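Long-range contact in lysyl oxidase (Pichia pastoris, PDB 1W7C), which probably oxidises primary amines, peptidyl lysine among them, to aldehydes with a copper ion and a topaquinone cofactor made from its own tyrosine: residues A[332-338]-A[493-499]. Numbering follows the deposited sequence.
Sequences VYELSLQ and NYKVDLD. With CA (calcium ion), chain D.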
loop_
_atom_site.group_PDB
_atom_site.type_symbol
_atom_site.label_atom_id
_atom_site.label_comp_id
_atom_site.label_asym_id
_atom_site.label_seq_id
_atom_site.Cartn_x
_atom_site.Cartn_y
_atom_site.Cartn_z
ATOM N N VAL A 332 11.940 5.286 18.780
ATOM C CA VAL A 332 10.553 5.338 19.287
ATOM C C VAL A 332 10.563 4.794 20.729
ATOM O O VAL A 332 10.958 3.659 20.966
ATOM C CB VAL A 332 9.590 4.463 18.423
ATOM C CG1 VAL A 332 8.197 4.393 19.077
ATOM C CG2 VAL A 332 9.516 4.949 17.004
ATOM N N TYR A 333 10.097 5.622 21.660
ATOM C CA TYR A 333 9.982 5.198 23.042
ATOM C C TYR A 333 8.856 4.175 23.228
ATOM O O TYR A 333 9.051 3.142 23.858
ATOM C CB TYR A 333 9.818 6.396 23.996
ATOM C CG TYR A 333 9.527 5.890 25.417
ATOM C CD1 TYR A 333 10.527 5.311 26.172
ATOM C CD2 TYR A 333 8.248 5.963 25.965
ATOM C CE1 TYR A 333 10.253 4.772 27.423
ATOM C CE2 TYR A 333 7.958 5.444 27.204
ATOM C CZ TYR A 333 8.978 4.845 27.933
ATOM O OH TYR A 333 8.712 4.287 29.147
ATOM N N GLU A 334 7.694 4.500 22.655
ATOM C CA GLU A 334 6.489 3.680 22.754
ATOM C C GLU A 334 5.766 3.700 21.429
ATOM O O GLU A 334 5.544 4.783 20.885
ATOM C CB GLU A 334 5.557 4.259 23.831
ATOM C CG GLU A 334 4.234 3.506 23.961
ATOM C CD GLU A 334 3.276 4.032 25.010
ATOM O OE1 GLU A 334 2.179 3.446 25.101
ATOM O OE2 GLU A 334 3.602 5.016 25.736
ATOM N N LEU A 335 5.400 2.504 20.966
ATOM C CA LEU A 335 4.501 2.363 19.816
ATOM C C LEU A 335 3.373 1.468 20.300
ATOM O O LEU A 335 3.617 0.305 20.615
ATOM C CB LEU A 335 5.247 1.745 18.615
ATOM C CG LEU A 335 4.372 1.361 17.416
ATOM C CD1 LEU A 335 3.667 2.576 16.841
ATOM C CD2 LEU A 335 5.213 0.711 16.353
ATOM N N SER A 336 2.158 1.957 20.329
ATOM C CA SER A 336 1.093 1.145 20.915
ATOM C C SER A 336 -0.253 1.483 20.263
ATOM O O SER A 336 -0.727 2.616 20.287
ATOM C CB SER A 336 1.000 1.368 22.426
ATOM O OG SER A 336 0.888 2.744 22.722
ATOM N N LEU A 337 -0.878 0.459 19.704
ATOM C CA LEU A 337 -2.293 0.571 19.341
ATOM C C LEU A 337 -3.084 0.986 20.572
ATOM O O LEU A 337 -2.901 0.415 21.660
ATOM C CB LEU A 337 -2.782 -0.782 18.842
ATOM C CG LEU A 337 -4.275 -0.850 18.501
ATOM C CD1 LEU A 337 -4.615 -0.042 17.265
ATOM C CD2 LEU A 337 -4.701 -2.290 18.372
ATOM N N GLN A 338 -4.006 1.919 20.380
ATOM C CA GLN A 338 -4.773 2.496 21.468
ATOM C C GLN A 338 -6.240 2.117 21.490
ATOM O O GLN A 338 -6.827 1.978 22.553
ATOM C CB GLN A 338 -4.702 4.029 21.372
ATOM C CG GLN A 338 -3.327 4.522 21.668
ATOM C CD GLN A 338 -2.956 4.365 23.101
ATOM O OE1 GLN A 338 -3.714 4.752 23.990
ATOM N NE2 GLN A 338 -1.793 3.775 23.339
ATOM N N ASN A 493 -6.433 3.919 16.268
ATOM C CA ASN A 493 -5.504 4.939 16.752
ATOM C C ASN A 493 -4.236 4.269 17.245
ATOM O O ASN A 493 -4.301 3.327 18.034
ATOM C CB ASN A 493 -6.125 5.737 17.898
ATOM C CG ASN A 493 -5.295 6.911 18.306
ATOM O OD1 ASN A 493 -4.782 6.948 19.428
ATOM N ND2 ASN A 493 -5.192 7.928 17.428
ATOM N N TYR A 494 -3.093 4.793 16.798
ATOM C CA TYR A 494 -1.792 4.368 17.292
ATOM C C TYR A 494 -1.073 5.529 17.977
ATOM O O TYR A 494 -0.947 6.616 17.443
ATOM C CB TYR A 494 -0.925 3.887 16.137
ATOM C CG TYR A 494 -1.394 2.605 15.461
ATOM C CD1 TYR A 494 -2.393 2.658 14.498
ATOM C CD2 TYR A 494 -0.846 1.382 15.763
ATOM C CE1 TYR A 494 -2.839 1.491 13.887
ATOM C CE2 TYR A 494 -1.263 0.241 15.165
ATOM C CZ TYR A 494 -2.263 0.302 14.212
ATOM O OH TYR A 494 -2.669 -0.850 13.567
ATOM N N LYS A 495 -0.554 5.259 19.169
ATOM C CA LYS A 495 0.336 6.183 19.860
ATOM C C LYS A 495 1.748 5.931 19.349
ATOM O O LYS A 495 2.286 4.826 19.527
ATOM C CB LYS A 495 0.262 5.966 21.362
ATOM C CG LYS A 495 1.022 6.982 22.170
ATOM C CD LYS A 495 0.997 6.594 23.647
ATOM C CE LYS A 495 1.646 7.654 24.556
ATOM N NZ LYS A 495 1.705 7.123 25.963
ATOM N N VAL A 496 2.329 6.915 18.670
ATOM C CA VAL A 496 3.633 6.785 18.051
ATOM C C VAL A 496 4.536 7.826 18.704
ATOM O O VAL A 496 4.621 8.988 18.267
ATOM C CB VAL A 496 3.545 7.009 16.507
ATOM C CG1 VAL A 496 4.884 6.780 15.849
ATOM C CG2 VAL A 496 2.492 6.112 15.852
ATOM N N ASP A 497 5.200 7.426 19.773
ATOM C CA ASP A 497 6.039 8.338 20.530
ATOM C C ASP A 497 7.456 8.257 19.971
ATOM O O ASP A 497 8.385 7.703 20.555
ATOM C CB ASP A 497 5.961 8.028 22.017
ATOM C CG ASP A 497 6.763 8.954 22.855
ATOM O OD1 ASP A 497 7.229 10.025 22.330
ATOM O OD2 ASP A 497 6.938 8.685 24.074
ATOM N N LEU A 498 7.613 8.895 18.820
ATOM C CA LEU A 498 8.908 9.089 18.172
ATOM C C LEU A 498 9.736 9.989 19.081
ATOM O O LEU A 498 9.223 11.010 19.545
ATOM C CB LEU A 498 8.724 9.755 16.778
ATOM C CG LEU A 498 8.418 8.756 15.654
ATOM C CD1 LEU A 498 7.592 9.454 14.554
ATOM C CD2 LEU A 498 9.680 8.183 15.080
ATOM N N ASP A 499 11.008 9.668 19.226
ATOM C CA ASP A 499 11.986 10.486 19.938
ATOM C C ASP A 499 13.213 10.525 18.997
ATOM O O ASP A 499 14.132 9.695 19.105
ATOM C CB ASP A 499 12.412 9.849 21.270
ATOM C CG ASP A 499 11.414 10.004 22.391
ATOM O OD1 ASP A 499 10.414 10.752 22.293
ATOM O OD2 ASP A 499 11.647 9.333 23.459
HETATM CA CA CA D . 8.497 11.784 21.638
HETATM O O HOH W 1 4.963 7.503 25.698
HETATM O O HOH W 2 9.803 13.650 20.811
#
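Lys-495 stands fully extended from its own strand, and the tip of Glu-334 leans across from the neighbouring one. The lysine CB rests against Ser-336 OG (3.6 Å); CD passes Glu-334 OE1, CE nears Glu-334 OE2, and NZ closes a salt bridge with Glu-334 OE2 at 2.8 Å, 42° out of the carboxylate plane. Leu-612 O also accepts from NZ; lysine suits the place because its aliphatic part packs along its neighbours while both acceptors meet the buried charge. Glu-334 OE1 accepts from Ser-336 OG, while water 1 links Glu-334 OE2 to Asp-497 OD2; an alanine in place of Glu-334 would probably leave the lysine charge without its mate and Ser-336 OG without this acceptor. These strands, antiparallel neighbours in the β-sandwich of the copper amine oxidase catalytic domain, turn apolar residues to the opposite face, where Leu-337 CD1 sits over the Tyr-494 ring, 4.0 Å from its centroid, a CH-pi contact suited to a leucine methyl. At the strand end, Asp-497 OD1, Leu-498 O and Asp-499 OD1 bind calcium, with water 2, Asp-643 and Ile-644 completing the site. Asp-497 CG lies trans to the main-chain N (chi1 -178°), carrying OD2 to the Tyr-333 ring edge, 3.6 Å from CD2; Lys-65 pairs with that oxygen.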